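Local coordinates for Poly(A) ribonuclease POP2 (Saccharomyces cerevisiae, PDB 1UOC), which degrades poly(A) RNA from the 3' end and is probably a catalytic subunit of the CCR4-NOT mRNA deadenylase complex, at residues S44-G49 with N77-G82. Numbering follows the deposited sequence.
Sequences STEFVG and NPIQLG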
ATOM      1  N   SER A  44      -1.066  -1.304   1.368  1.00 31.37           N
ATOM      2  CA  SER A  44      -0.599  -1.168   2.737  1.00 32.10           C
ATOM      3  C   SER A  44      -0.308  -2.574   3.252  1.00 33.89           C
ATOM      4  O   SER A  44      -0.883  -3.561   2.774  1.00 30.90           O
ATOM      5  CB  SER A  44      -1.652  -0.496   3.607  1.00 33.17           C
ATOM      6  OG  SER A  44      -1.077  -0.147   4.851  1.00 40.05           O
ATOM      7  N   THR A  45       0.589  -2.672   4.220  1.00 35.75           N
ATOM      8  CA  THR A  45       0.957  -3.980   4.726  1.00 39.28           C
ATOM      9  C   THR A  45       1.152  -4.012   6.226  1.00 41.79           C
ATOM     10  O   THR A  45       1.365  -2.989   6.878  1.00 41.77           O
ATOM     11  CB  THR A  45       2.259  -4.458   4.100  1.00 40.99           C
ATOM     12  OG1 THR A  45       3.302  -3.548   4.475  1.00 42.25           O
ATOM     13  CG2 THR A  45       2.142  -4.517   2.579  1.00 37.86           C
ATOM     14  N   GLU A  46       1.076  -5.216   6.759  1.00 43.82           N
ATOM     15  CA  GLU A  46       1.262  -5.435   8.171  1.00 47.00           C
ATOM     16  C   GLU A  46       2.073  -6.716   8.259  1.00 47.32           C
ATOM     17  O   GLU A  46       1.621  -7.789   7.851  1.00 45.90           O
ATOM     18  CB  GLU A  46      -0.092  -5.577   8.871  1.00 48.23           C
ATOM     19  CG  GLU A  46      -0.003  -5.598  10.393  1.00 53.60           C
ATOM     20  CD  GLU A  46       0.707  -4.380  10.953  1.00 55.80           C
ATOM     21  OE1 GLU A  46       0.202  -3.252  10.776  1.00 58.20           O
ATOM     22  OE2 GLU A  46       1.779  -4.550  11.569  1.00 61.25           O
ATOM     23  N   PHE A  47       3.299  -6.581   8.745  1.00 49.13           N
ATOM     24  CA  PHE A  47       4.183  -7.724   8.885  1.00 50.43           C
ATOM     25  C   PHE A  47       4.323  -8.053  10.349  1.00 52.90           C
ATOM     26  O   PHE A  47       4.227  -7.178  11.213  1.00 53.30           O
ATOM     27  CB  PHE A  47       5.578  -7.421   8.343  1.00 49.84           C
ATOM     28  CG  PHE A  47       5.599  -6.972   6.915  1.00 50.34           C
ATOM     29  CD1 PHE A  47       5.672  -5.618   6.601  1.00 50.64           C
ATOM     30  CD2 PHE A  47       5.576  -7.902   5.880  1.00 50.35           C
ATOM     31  CE1 PHE A  47       5.728  -5.195   5.270  1.00 52.30           C
ATOM     32  CE2 PHE A  47       5.632  -7.487   4.546  1.00 52.18           C
ATOM     33  CZ  PHE A  47       5.710  -6.135   4.241  1.00 51.30           C
ATOM     34  N   VAL A  48       4.550  -9.326  10.623  1.00 55.41           N
ATOM     35  CA  VAL A  48       4.750  -9.783  11.981  1.00 57.11           C
ATOM     36  C   VAL A  48       6.202 -10.261  12.076  1.00 58.26           C
ATOM     37  O   VAL A  48       6.661 -11.071  11.263  1.00 57.78           O
ATOM     38  CB  VAL A  48       3.762 -10.915  12.331  1.00 59.27           C
ATOM     39  CG1 VAL A  48       2.343 -10.358  12.357  1.00 60.24           C
ATOM     40  CG2 VAL A  48       3.857 -12.041  11.317  1.00 58.43           C
ATOM     41  N   GLY A  49       6.932  -9.724  13.048  1.00 58.44           N
ATOM     42  CA  GLY A  49       8.321 -10.100  13.223  1.00 58.48           C
ATOM     43  C   GLY A  49       9.046  -9.019  13.991  1.00 59.96           C
ATOM     44  O   GLY A  49       8.459  -7.974  14.293  1.00 61.90           O
ATOM     45  N   ASN A  77       7.083 -11.830   7.814  1.00 64.41           N
ATOM     46  CA  ASN A  77       5.960 -12.533   7.206  1.00 60.91           C
ATOM     47  C   ASN A  77       4.694 -11.683   7.285  1.00 55.52           C
ATOM     48  O   ASN A  77       4.315 -11.190   8.352  1.00 54.23           O
ATOM     49  CB  ASN A  77       5.752 -13.911   7.858  1.00 64.51           C
ATOM     50  CG  ASN A  77       5.787 -13.866   9.379  1.00 68.56           C
ATOM     51  OD1 ASN A  77       6.744 -13.358   9.981  1.00 70.68           O
ATOM     52  ND2 ASN A  77       4.752 -14.421  10.012  1.00 69.38           N
ATOM     53  N   PRO A  78       4.026 -11.496   6.143  1.00 50.97           N
ATOM     54  CA  PRO A  78       2.799 -10.705   6.036  1.00 47.54           C
ATOM     55  C   PRO A  78       1.634 -11.357   6.768  1.00 43.83           C
ATOM     56  O   PRO A  78       1.396 -12.550   6.622  1.00 40.60           O
ATOM     57  CB  PRO A  78       2.540 -10.650   4.526  1.00 47.92           C
ATOM     58  CG  PRO A  78       3.772 -11.274   3.888  1.00 50.08           C
ATOM     59  CD  PRO A  78       4.256 -12.243   4.900  1.00 51.75           C
ATOM     60  N   ILE A  79       0.913 -10.568   7.551  1.00 40.09           N
ATOM     61  CA  ILE A  79      -0.238 -11.076   8.270  1.00 38.32           C
ATOM     62  C   ILE A  79      -1.477 -10.459   7.599  1.00 36.84           C
ATOM     63  O   ILE A  79      -2.533 -11.087   7.497  1.00 36.00           O
ATOM     64  CB  ILE A  79      -0.158 -10.690   9.778  1.00 38.72           C
ATOM     65  CG1 ILE A  79      -1.309 -11.331  10.558  1.00 41.67           C
ATOM     66  CG2 ILE A  79      -0.203  -9.205   9.949  1.00 38.32           C
ATOM     67  CD1 ILE A  79      -1.116 -12.812  10.825  1.00 42.48           C
ATOM     68  N   GLN A  80      -1.329  -9.225   7.128  1.00 35.01           N
ATOM     69  CA  GLN A  80      -2.413  -8.515   6.453  1.00 34.58           C
ATOM     70  C   GLN A  80      -1.875  -7.604   5.356  1.00 34.07           C
ATOM     71  O   GLN A  80      -0.731  -7.130   5.417  1.00 32.16           O
ATOM     72  CB  GLN A  80      -3.215  -7.667   7.447  1.00 37.30           C
ATOM     73  CG  GLN A  80      -4.249  -8.431   8.249  1.00 37.09           C
ATOM     74  CD  GLN A  80      -4.967  -7.560   9.265  1.00 39.01           C
ATOM     75  OE1 GLN A  80      -6.034  -7.925   9.764  1.00 44.72           O
ATOM     76  NE2 GLN A  80      -4.383  -6.410   9.587  1.00 38.56           N
ATOM     77  N   LEU A  81      -2.710  -7.368   4.349  1.00 30.78           N
ATOM     78  CA  LEU A  81      -2.352  -6.501   3.247  1.00 28.73           C
ATOM     79  C   LEU A  81      -3.622  -5.878   2.679  1.00 27.73           C
ATOM     80  O   LEU A  81      -4.595  -6.569   2.418  1.00 28.46           O
ATOM     81  CB  LEU A  81      -1.598  -7.294   2.174  1.00 27.43           C
ATOM     82  CG  LEU A  81      -1.070  -6.562   0.936  1.00 30.38           C
ATOM     83  CD1 LEU A  81       0.031  -7.395   0.290  1.00 30.20           C
ATOM     84  CD2 LEU A  81      -2.198  -6.305  -0.063  1.00 28.85           C
ATOM     85  N   GLY A  82      -3.611  -4.563   2.505  1.00 27.00           N
ATOM     86  CA  GLY A  82      -4.771  -3.886   1.960  1.00 24.88           C
ATOM     87  C   GLY A  82      -4.564  -3.329   0.558  1.00 23.46           C
ATOM     88  O   GLY A  82      -3.467  -2.907   0.207  1.00 21.74           O
TER
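A classic beta bulge, in which Ile79 and Gln80 both face Glu46, interrupts the antiparallel pairing of two neighbouring strands in the central sheet of this DEDD-type nuclease domain. Glu46 O takes two amide donors: Ile79 N at 2.9 Å, its N-H aimed almost straight at the oxygen, and Gln80 N in a weak bond of 3.4 Å. Glu46 N in turn donates to Gln80 O (3.0 Å). On one side of the bulge Ser44 and Gly82 exchange a pair of bonds, and Gly82 puts no side chain on the face where Ser44 meets helix 247-264; on the other, Val48 N donates to Asn77 O.

At the bulge the chain turns a corner and CB of Ile79 points toward strand 40-48. Its branched CG2 lies 3.6 Å from Glu46 CG, which stands anti to the backbone N (chi1 -171°), while Val48 CG1 meets Ile79 CB at 3.6 Å. Pro78, with no N-H to give, forfeits no bond to Phe47, their pair being non-hydrogen-bonded; Phe169 packs on both. The Asn77 side-chain amide lies beside Val48 O, and an alanine here would probably leave that oxygen without its polar side-chain neighbour. Ser44 and Glu46 are predicted ligands of the catalytic divalent metal; the ladder probably helps hold their strand, while Thr45 OG1 ties it to Asp166, another predicted ligand.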